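Local coordinates for protein exported gluconolactonase (Xanthomonas campestris pv. campestris, PDB 3DR2) that probably hydrolyses gluconolactone to gluconate as a calcium-binding gluconolactonase of the SMP-30 family, built as a six-bladed beta-propeller that pairs into a dimer, at residues 195-206 with 216-227; 252-260 with 272-282. All coordinates share one frame; numbering follows the deposited sequence.

How the contacts relate
Two regions of one six-bladed beta-propeller are described, with centres about 21 Å apart. Contact 1 (195-206 with 216-227) pairs the second and third strands of a four-stranded antiparallel blade; contact 2 (252-260 with 272-282) begins in the next sheet along the chain and carries on into the one after it. They meet where Tyr203 CG packs on Leu252 CD1 at 3.7 Å and Ile217 CD1 reaches Ser254 OG at 3.8 Å. The side chain of Ser205 lies about 7 Å from a bound calcium ion and that of Asn281 about 5 Å from one; a calcium site is formed by Glu48, Asn134, Asn191 and Asp242.

Contact 1: 195-206 with 216-227; sequences FSPDEQTLYVSQ and EITAFAWRDGAL
Leu202 and Phe220 form a hydrogen-bonded pair at the middle of an antiparallel beta hairpin, strands 201-206 and 216-223, the two middle strands of a four-stranded propeller blade. The evidence for tight pairing is the regular alternation of backbone bonds: Val204 with Thr218 is bonded both ways, Val204 N to Thr218 O at 2.8 Å, and Gln206 with Glu216 repeats the pattern. The short strand segments run at 150° to each other.

One face carries Leu202, Val204, Gln206, Glu216, Thr218 and Phe220. Leu202 O lies at the edge of the Phe220 ring, and Val204 CG2 comes within 4.2 Å of Phe220 CE2, with Leu187 of the neighbouring blade covering both. On the other face Ala219 CB touches Tyr203 CD2 at 4.0 Å, and the Tyr203 ring goes on to meet Phe244 and Val246. Trp222, whose N donates to Gln200 O at 2.9 Å, is packed closely too: with CG anti to the backbone N (chi1 171°), it brings CD1 to 3.6 Å from Phe195 CE2. These ring planes are 49° apart, and Trp145 meets both rings edge-to-face.

The loose side is the type I turn from Ser196 to Glu199, with exposed Pro197 and Asp198; nearby, a water bound to Thr201 OG1 reaches Phe220 O only weakly.

At the buried far end Ser205 OG is hydrogen-bonded to Pro241 O, with Gly192 N a further partner. Gln206, extended beyond CG, donates from NE2 to Thr218 OG1 at 2.9 Å with the acceptor in its amide plane, and that hydroxyl in turn donates to the anti lone pair of Glu216 OE1 at 2.7 Å.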
loop_
_atom_site.group_PDB
_atom_site.type_symbol
_atom_site.label_atom_id
_atom_site.label_comp_id
_atom_site.label_asym_id
_atom_site.label_seq_id
_atom_site.Cartn_x
_atom_site.Cartn_y
_atom_site.Cartn_z
ATOM N N PHE A 195 26.153 14.191 2.138
ATOM C CA PHE A 195 27.446 14.839 2.354
ATOM C C PHE A 195 27.632 16.013 1.412
ATOM O O PHE A 195 27.029 16.062 0.340
ATOM C CB PHE A 195 28.600 13.867 2.083
ATOM C CG PHE A 195 29.056 13.107 3.282
ATOM C CD1 PHE A 195 28.877 11.731 3.354
ATOM C CD2 PHE A 195 29.690 13.761 4.333
ATOM C CE1 PHE A 195 29.325 11.018 4.455
ATOM C CE2 PHE A 195 30.140 13.055 5.439
ATOM C CZ PHE A 195 29.958 11.681 5.500
ATOM N N SER A 196 28.472 16.960 1.815
ATOM C CA SER A 196 28.792 18.093 0.962
ATOM C C SER A 196 29.763 17.480 -0.045
ATOM O O SER A 196 30.280 16.379 0.181
ATOM C CB SER A 196 29.506 19.178 1.762
ATOM O OG SER A 196 30.670 18.649 2.373
ATOM N N PRO A 197 30.036 18.171 -1.162
ATOM C CA PRO A 197 30.971 17.556 -2.109
ATOM C C PRO A 197 32.327 17.160 -1.518
ATOM O O PRO A 197 32.846 16.089 -1.826
ATOM C CB PRO A 197 31.076 18.598 -3.232
ATOM C CG PRO A 197 30.577 19.876 -2.610
ATOM C CD PRO A 197 29.476 19.420 -1.698
ATOM N N ASP A 198 32.895 17.997 -0.656
ATOM C CA ASP A 198 34.194 17.677 -0.064
ATOM C C ASP A 198 34.081 16.736 1.130
ATOM O O ASP A 198 35.082 16.380 1.754
ATOM C CB ASP A 198 34.925 18.964 0.349
ATOM C CG ASP A 198 34.219 19.723 1.465
ATOM O OD1 ASP A 198 34.723 20.801 1.844
ATOM O OD2 ASP A 198 33.174 19.255 1.968
ATOM N N GLU A 199 32.855 16.331 1.441
ATOM C CA GLU A 199 32.585 15.439 2.560
ATOM C C GLU A 199 33.038 15.965 3.924
ATOM O O GLU A 199 33.195 15.191 4.862
ATOM C CB GLU A 199 33.206 14.061 2.307
ATOM C CG GLU A 199 32.480 13.251 1.240
ATOM C CD GLU A 199 32.936 11.803 1.181
ATOM O OE1 GLU A 199 32.304 11.011 0.453
ATOM O OE2 GLU A 199 33.925 11.450 1.860
ATOM N N GLN A 200 33.247 17.275 4.034
ATOM C CA GLN A 200 33.662 17.867 5.306
ATOM C C GLN A 200 32.444 18.182 6.170
ATOM O O GLN A 200 32.559 18.378 7.382
ATOM C CB GLN A 200 34.464 19.152 5.077
ATOM C CG GLN A 200 35.892 18.932 4.605
ATOM C CD GLN A 200 36.691 20.228 4.539
ATOM O OE1 GLN A 200 36.421 21.097 3.709
ATOM N NE2 GLN A 200 37.672 20.366 5.426
ATOM N N THR A 201 31.275 18.222 5.538
ATOM C CA THR A 201 30.037 18.511 6.243
ATOM C C THR A 201 29.003 17.432 5.945
ATOM O O THR A 201 28.854 17.009 4.807
ATOM C CB THR A 201 29.454 19.882 5.814
ATOM O OG1 THR A 201 30.387 20.923 6.129
ATOM C CG2 THR A 201 28.131 20.160 6.531
ATOM N N LEU A 202 28.312 16.972 6.982
ATOM C CA LEU A 202 27.269 15.966 6.814
ATOM C C LEU A 202 25.966 16.648 7.198
ATOM O O LEU A 202 25.852 17.208 8.294
ATOM C CB LEU A 202 27.495 14.772 7.748
ATOM C CG LEU A 202 26.815 13.428 7.426
ATOM C CD1 LEU A 202 26.408 12.749 8.721
ATOM C CD2 LEU A 202 25.608 13.618 6.536
ATOM N N TYR A 203 24.989 16.615 6.295
ATOM C CA TYR A 203 23.689 17.217 6.558
ATOM C C TYR A 203 22.726 16.094 6.921
ATOM O O TYR A 203 22.724 15.046 6.278
ATOM C CB TYR A 203 23.166 17.940 5.317
ATOM C CG TYR A 203 24.093 18.993 4.755
ATOM C CD1 TYR A 203 24.927 18.709 3.679
ATOM C CD2 TYR A 203 24.116 20.284 5.286
ATOM C CE1 TYR A 203 25.758 19.680 3.139
ATOM C CE2 TYR A 203 24.945 21.263 4.755
ATOM C CZ TYR A 203 25.763 20.953 3.675
ATOM O OH TYR A 203 26.572 21.920 3.123
ATOM N N VAL A 204 21.916 16.316 7.951
ATOM C CA VAL A 204 20.947 15.320 8.402
ATOM C C VAL A 204 19.686 16.050 8.826
ATOM O O VAL A 204 19.751 16.978 9.626
ATOM C CB VAL A 204 21.463 14.539 9.633
ATOM C CG1 VAL A 204 20.465 13.464 10.025
ATOM C CG2 VAL A 204 22.823 13.923 9.340
ATOM N N SER A 205 18.534 15.651 8.302
ATOM C CA SER A 205 17.313 16.328 8.712
ATOM C C SER A 205 16.704 15.603 9.906
ATOM O O SER A 205 16.944 14.414 10.116
ATOM C CB SER A 205 16.296 16.397 7.563
ATOM O OG SER A 205 15.799 15.117 7.216
ATOM N N GLN A 206 15.938 16.342 10.701
ATOM C CA GLN A 206 15.269 15.790 11.871
ATOM C C GLN A 206 13.808 16.165 11.670
ATOM O O GLN A 206 13.484 17.344 11.537
ATOM C CB GLN A 206 15.811 16.431 13.158
ATOM C CG GLN A 206 17.299 16.224 13.394
ATOM C CD GLN A 206 17.757 16.769 14.741
ATOM O OE1 GLN A 206 17.299 16.318 15.793
ATOM N NE2 GLN A 206 18.655 17.747 14.713
ATOM N N GLU A 216 14.073 20.368 11.115
ATOM C CA GLU A 216 15.093 21.119 10.410
ATOM C C GLU A 216 16.097 20.223 9.707
ATOM O O GLU A 216 16.051 18.996 9.803
ATOM C CB GLU A 216 15.875 21.963 11.421
ATOM C CG GLU A 216 16.650 21.082 12.412
ATOM C CD GLU A 216 17.560 21.853 13.357
ATOM O OE1 GLU A 216 18.754 21.496 13.453
ATOM O OE2 GLU A 216 17.083 22.805 14.007
ATOM N N ILE A 217 17.005 20.873 8.993
ATOM C CA ILE A 217 18.107 20.193 8.341
ATOM C C ILE A 217 19.264 20.647 9.216
ATOM O O ILE A 217 19.481 21.851 9.411
ATOM C CB ILE A 217 18.348 20.670 6.901
ATOM C CG1 ILE A 217 17.146 20.312 6.024
ATOM C CG2 ILE A 217 19.611 20.009 6.346
ATOM C CD1 ILE A 217 17.305 20.735 4.578
ATOM N N THR A 218 19.983 19.679 9.768
ATOM C CA THR A 218 21.104 19.952 10.654
ATOM C C THR A 218 22.418 19.653 9.944
ATOM O O THR A 218 22.484 18.769 9.098
ATOM C CB THR A 218 21.000 19.072 11.913
ATOM O OG1 THR A 218 19.670 19.157 12.439
ATOM C CG2 THR A 218 21.992 19.526 12.971
ATOM N N ALA A 219 23.463 20.395 10.293
ATOM C CA ALA A 219 24.768 20.185 9.687
ATOM C C ALA A 219 25.778 19.779 10.752
ATOM O O ALA A 219 25.759 20.288 11.871
ATOM C CB ALA A 219 25.230 21.454 8.986
ATOM N N PHE A 220 26.651 18.846 10.391
ATOM C CA PHE A 220 27.692 18.351 11.288
ATOM C C PHE A 220 29.035 18.456 10.591
ATOM O O PHE A 220 29.115 18.438 9.360
ATOM C CB PHE A 220 27.468 16.878 11.618
ATOM C CG PHE A 220 26.299 16.611 12.515
ATOM C CD1 PHE A 220 26.444 16.640 13.896
ATOM C CD2 PHE A 220 25.063 16.259 11.977
ATOM C CE1 PHE A 220 25.383 16.318 14.729
ATOM C CE2 PHE A 220 23.993 15.934 12.801
ATOM C CZ PHE A 220 24.150 15.960 14.183
ATOM N N ALA A 221 30.097 18.556 11.381
ATOM C CA ALA A 221 31.436 18.607 10.827
ATOM C C ALA A 221 31.952 17.175 10.877
ATOM O O ALA A 221 31.948 16.549 11.934
ATOM C CB ALA A 221 32.333 19.518 11.670
ATOM N N TRP A 222 32.364 16.647 9.731
ATOM C CA TRP A 222 32.900 15.293 9.666
ATOM C C TRP A 222 34.413 15.422 9.580
ATOM O O TRP A 222 34.971 15.632 8.507
ATOM C CB TRP A 222 32.355 14.558 8.433
ATOM C CG TRP A 222 33.001 13.220 8.129
ATOM C CD1 TRP A 222 33.447 12.794 6.909
ATOM C CD2 TRP A 222 33.227 12.130 9.039
ATOM N NE1 TRP A 222 33.933 11.514 7.000
ATOM C CE2 TRP A 222 33.811 11.080 8.293
ATOM C CE3 TRP A 222 32.992 11.938 10.405
ATOM C CZ2 TRP A 222 34.161 9.853 8.868
ATOM C CZ3 TRP A 222 33.342 10.713 10.981
ATOM C CH2 TRP A 222 33.920 9.688 10.210
ATOM N N ARG A 223 35.071 15.338 10.728
ATOM C CA ARG A 223 36.525 15.441 10.771
ATOM C C ARG A 223 37.040 14.468 11.815
ATOM O O ARG A 223 36.394 14.244 12.843
ATOM C CB ARG A 223 36.962 16.872 11.095
ATOM C CG ARG A 223 36.544 17.393 12.456
ATOM C CD ARG A 223 37.292 18.686 12.766
ATOM N NE ARG A 223 37.030 19.164 14.118
ATOM C CZ ARG A 223 35.867 19.669 14.515
ATOM N NH1 ARG A 223 34.859 19.762 13.657
ATOM N NH2 ARG A 223 35.707 20.080 15.765
ATOM N N ASP A 224 38.212 13.900 11.550
ATOM C CA ASP A 224 38.784 12.899 12.433
ATOM C C ASP A 224 37.881 11.682 12.295
ATOM O O ASP A 224 37.489 11.324 11.186
ATOM C CB ASP A 224 38.814 13.384 13.882
ATOM C CG ASP A 224 40.012 14.258 14.170
ATOM O OD1 ASP A 224 40.111 15.358 13.583
ATOM O OD2 ASP A 224 40.865 13.837 14.981
ATOM N N GLY A 225 37.535 11.048 13.406
ATOM C CA GLY A 225 36.676 9.884 13.315
ATOM C C GLY A 225 35.303 10.134 13.891
ATOM O O GLY A 225 34.648 9.209 14.366
ATOM N N ALA A 226 34.853 11.384 13.854
ATOM C CA ALA A 226 33.547 11.696 14.408
ATOM C C ALA A 226 32.895 12.939 13.826
ATOM O O ALA A 226 33.501 13.683 13.053
ATOM C CB ALA A 226 33.652 11.835 15.926
ATOM N N LEU A 227 31.638 13.136 14.207
ATOM C CA LEU A 227 30.857 14.285 13.784
ATOM C C LEU A 227 31.008 15.329 14.879
ATOM O O LEU A 227 30.874 15.022 16.065
ATOM C CB LEU A 227 29.386 13.894 13.618
ATOM C CG LEU A 227 29.120 12.860 12.518
ATOM C CD1 LEU A 227 27.647 12.478 12.504
ATOM C CD2 LEU A 227 29.551 13.429 11.175
HETATM O O HOH W 1 30.955 21.324 8.851
#

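Contact 2: 252-260 with 272-282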
loop_
_atom_site.group_PDB
_atom_site.type_symbol
_atom_site.label_atom_id
_atom_site.label_comp_id
_atom_site.label_asym_id
_atom_site.label_seq_id
_atom_site.Cartn_x
_atom_site.Cartn_y
_atom_site.Cartn_z
ATOM N N LEU A 252 22.108 22.313 -1.783
ATOM C CA LEU A 252 21.316 21.248 -1.193
ATOM C C LEU A 252 19.873 21.381 -1.679
ATOM O O LEU A 252 19.214 22.397 -1.446
ATOM C CB LEU A 252 21.393 21.327 0.338
ATOM C CG LEU A 252 20.770 20.179 1.137
ATOM C CD1 LEU A 252 21.411 20.103 2.507
ATOM C CD2 LEU A 252 19.269 20.372 1.254
ATOM N N TRP A 253 19.406 20.354 -2.382
ATOM C CA TRP A 253 18.046 20.310 -2.919
ATOM C C TRP A 253 17.255 19.423 -1.975
ATOM O O TRP A 253 17.501 18.215 -1.889
ATOM C CB TRP A 253 18.051 19.715 -4.332
ATOM C CG TRP A 253 18.952 20.454 -5.299
ATOM C CD1 TRP A 253 20.290 20.689 -5.155
ATOM C CD2 TRP A 253 18.573 21.056 -6.544
ATOM N NE1 TRP A 253 20.768 21.402 -6.229
ATOM C CE2 TRP A 253 19.737 21.642 -7.098
ATOM C CE3 TRP A 253 17.364 21.160 -7.247
ATOM C CZ2 TRP A 253 19.729 22.323 -8.324
ATOM C CZ3 TRP A 253 17.354 21.839 -8.471
ATOM C CH2 TRP A 253 18.533 22.411 -8.994
ATOM N N SER A 254 16.293 20.022 -1.283
ATOM C CA SER A 254 15.506 19.295 -0.298
ATOM C C SER A 254 14.018 19.203 -0.556
ATOM O O SER A 254 13.395 20.130 -1.075
ATOM C CB SER A 254 15.711 19.929 1.076
ATOM O OG SER A 254 14.882 19.321 2.045
ATOM N N SER A 255 13.446 18.074 -0.167
ATOM C CA SER A 255 12.013 17.875 -0.304
ATOM C C SER A 255 11.330 18.743 0.752
ATOM O O SER A 255 11.971 19.212 1.698
ATOM C CB SER A 255 11.659 16.407 -0.051
ATOM O OG SER A 255 12.029 16.028 1.271
ATOM N N SER A 256 10.036 18.968 0.569
ATOM C CA SER A 256 9.223 19.736 1.503
ATOM C C SER A 256 7.763 19.441 1.176
ATOM O O SER A 256 7.469 18.709 0.228
ATOM C CB SER A 256 9.506 21.241 1.393
ATOM O OG SER A 256 9.050 21.768 0.161
ATOM N N GLY A 257 6.848 20.005 1.955
ATOM C CA GLY A 257 5.440 19.747 1.727
ATOM C C GLY A 257 4.894 20.288 0.420
ATOM O O GLY A 257 3.879 19.797 -0.075
ATOM N N THR A 258 5.574 21.277 -0.151
ATOM C CA THR A 258 5.110 21.907 -1.383
ATOM C C THR A 258 5.989 21.698 -2.609
ATOM O O THR A 258 5.643 22.145 -3.705
ATOM C CB THR A 258 4.944 23.419 -1.177
ATOM O OG1 THR A 258 6.203 23.989 -0.795
ATOM C CG2 THR A 258 3.921 23.699 -0.097
ATOM N N GLY A 259 7.118 21.020 -2.432
ATOM C CA GLY A 259 8.016 20.788 -3.550
ATOM C C GLY A 259 9.451 20.732 -3.077
ATOM O O GLY A 259 9.701 20.432 -1.913
ATOM N N VAL A 260 10.395 21.021 -3.968
ATOM C CA VAL A 260 11.810 20.992 -3.602
ATOM C C VAL A 260 12.388 22.392 -3.388
ATOM O O VAL A 260 12.177 23.298 -4.195
ATOM C CB VAL A 260 12.649 20.255 -4.676
ATOM C CG1 VAL A 260 14.141 20.484 -4.433
ATOM C CG2 VAL A 260 12.340 18.765 -4.631
ATOM N N HIS A 272 12.426 27.682 -5.235
ATOM C CA HIS A 272 11.528 26.574 -4.941
ATOM C C HIS A 272 10.975 25.946 -6.219
ATOM O O HIS A 272 10.633 26.650 -7.176
ATOM C CB HIS A 272 10.395 27.099 -4.052
ATOM C CG HIS A 272 9.379 26.070 -3.670
ATOM N ND1 HIS A 272 8.187 25.917 -4.342
ATOM C CD2 HIS A 272 9.362 25.166 -2.661
ATOM C CE1 HIS A 272 7.477 24.963 -3.765
ATOM N NE2 HIS A 272 8.167 24.491 -2.742
ATOM N N ILE A 273 10.908 24.617 -6.232
ATOM C CA ILE A 273 10.383 23.873 -7.374
ATOM C C ILE A 273 9.081 23.208 -6.936
ATOM O O ILE A 273 9.091 22.157 -6.290
ATOM C CB ILE A 273 11.382 22.786 -7.846
ATOM C CG1 ILE A 273 12.662 23.452 -8.355
ATOM C CG2 ILE A 273 10.745 21.928 -8.944
ATOM C CD1 ILE A 273 13.808 22.495 -8.622
ATOM N N PRO A 274 7.935 23.823 -7.267
ATOM C CA PRO A 274 6.648 23.246 -6.877
ATOM C C PRO A 274 6.423 21.847 -7.430
ATOM O O PRO A 274 6.870 21.522 -8.529
ATOM C CB PRO A 274 5.636 24.242 -7.441
ATOM C CG PRO A 274 6.383 25.535 -7.413
ATOM C CD PRO A 274 7.742 25.129 -7.922
ATOM N N THR A 275 5.731 21.026 -6.648
ATOM C CA THR A 275 5.385 19.670 -7.051
ATOM C C THR A 275 3.899 19.516 -6.725
ATOM O O THR A 275 3.416 20.079 -5.744
ATOM C CB THR A 275 6.206 18.623 -6.288
ATOM O OG1 THR A 275 5.817 17.318 -6.720
ATOM C CG2 THR A 275 5.976 18.743 -4.806
ATOM N N PRO A 276 3.156 18.751 -7.541
ATOM C CA PRO A 276 1.716 18.549 -7.321
ATOM C C PRO A 276 1.244 18.004 -5.972
ATOM O O PRO A 276 0.090 18.199 -5.597
ATOM C CB PRO A 276 1.293 17.672 -8.509
ATOM C CG PRO A 276 2.561 17.035 -8.977
ATOM C CD PRO A 276 3.607 18.091 -8.777
ATOM N N GLY A 277 2.130 17.330 -5.248
ATOM C CA GLY A 277 1.779 16.796 -3.943
ATOM C C GLY A 277 3.001 16.883 -3.050
ATOM O O GLY A 277 4.047 17.342 -3.489
ATOM N N THR A 278 2.884 16.458 -1.799
ATOM C CA THR A 278 4.029 16.505 -0.898
ATOM C C THR A 278 5.178 15.723 -1.526
ATOM O O THR A 278 4.953 14.700 -2.169
ATOM C CB THR A 278 3.686 15.876 0.468
ATOM O OG1 THR A 278 2.660 16.651 1.101
ATOM C CG2 THR A 278 4.919 15.833 1.367
ATOM N N ALA A 279 6.399 16.219 -1.369
ATOM C CA ALA A 279 7.568 15.533 -1.904
ATOM C C ALA A 279 8.288 14.861 -0.741
ATOM O O ALA A 279 8.483 15.470 0.308
ATOM C CB ALA A 279 8.498 16.518 -2.601
ATOM N N SER A 280 8.696 13.613 -0.937
ATOM C CA SER A 280 9.371 12.856 0.117
ATOM C C SER A 280 10.886 12.758 -0.012
ATOM O O SER A 280 11.583 12.565 0.982
ATOM C CB SER A 280 8.809 11.434 0.170
ATOM O OG SER A 280 9.170 10.716 -1.008
ATOM N N ASN A 281 11.405 12.887 -1.229
ATOM C CA ASN A 281 12.841 12.745 -1.426
ATOM C C ASN A 281 13.203 13.191 -2.840
ATOM O O ASN A 281 12.327 13.466 -3.659
ATOM C CB ASN A 281 13.222 11.267 -1.249
ATOM C CG ASN A 281 14.600 11.074 -0.650
ATOM O OD1 ASN A 281 15.554 11.733 -1.040
ATOM N ND2 ASN A 281 14.710 10.146 0.301
ATOM N N CYS A 282 14.497 13.282 -3.117
ATOM C CA CYS A 282 14.950 13.652 -4.450
ATOM C C CYS A 282 16.405 13.273 -4.639
ATOM O O CYS A 282 17.131 13.048 -3.666
ATOM C CB CYS A 282 14.740 15.152 -4.720
ATOM S SG CYS A 282 15.639 16.314 -3.643
#
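Val260 and Ile273 form a hydrogen-bonded antiparallel pair at the open end of the hairpin made by strands 259-263 and 269-274 of a propeller blade. Both backbone groups of Val260 are satisfied here: its N donates to Ile273 O at 2.9 Å, and its O accepts from Ile273 N at 2.7 Å. Next to them Gly259 faces Pro274 as a non-hydrogen-bonded pair; its backbone (phi 149°) has a shape that only glycine adopts readily, and its CA lies 3.2 Å from Ile273 O in a CA-H...O contact.

Beyond the paired strands, the carbonyls of Ser256 and Thr258 accept backbone N-H groups of the returning chain, while Gly257 O meets Thr278 CA in a CA-H...O contact. Thr275 N donates to Thr258 O, and Ala279 N to Ser256 O at 3.1 Å. Ser256 OG turns back to donate to Gly259 O at 2.6 Å, from above the carbonyl plane, which ties the 256-259 bend together. His272 NE2 lies 2.8 Å from Thr258 OG1, yet an N-H...O angle of only 122° makes this bond weak; the two side chains cross at about a right angle.

The apolar part lies deeper. Ile273 CD1 meets the edge of the Trp253 ring at CZ3, 3.6 Å away, while Trp253 NE1 is bonded to Asp247. In Cys282, chi1 of 62° places SG over its own backbone, between the directions of N and the carbonyl carbon, and 3.2 Å from Trp253 O; it also touches Val260 CG2.

Ser255 OG is bonded to Gly243 O, beside the metal ligand Asp242. Asn281 ND2 donates to Glu48 OE1 and Asp135 OD1, while its OD1 accepts from Cys282 N. With both ends of its amide engaged, this chemistry is consistent with a second-shell role, in which Asn281 may help position the calcium ligand Glu48.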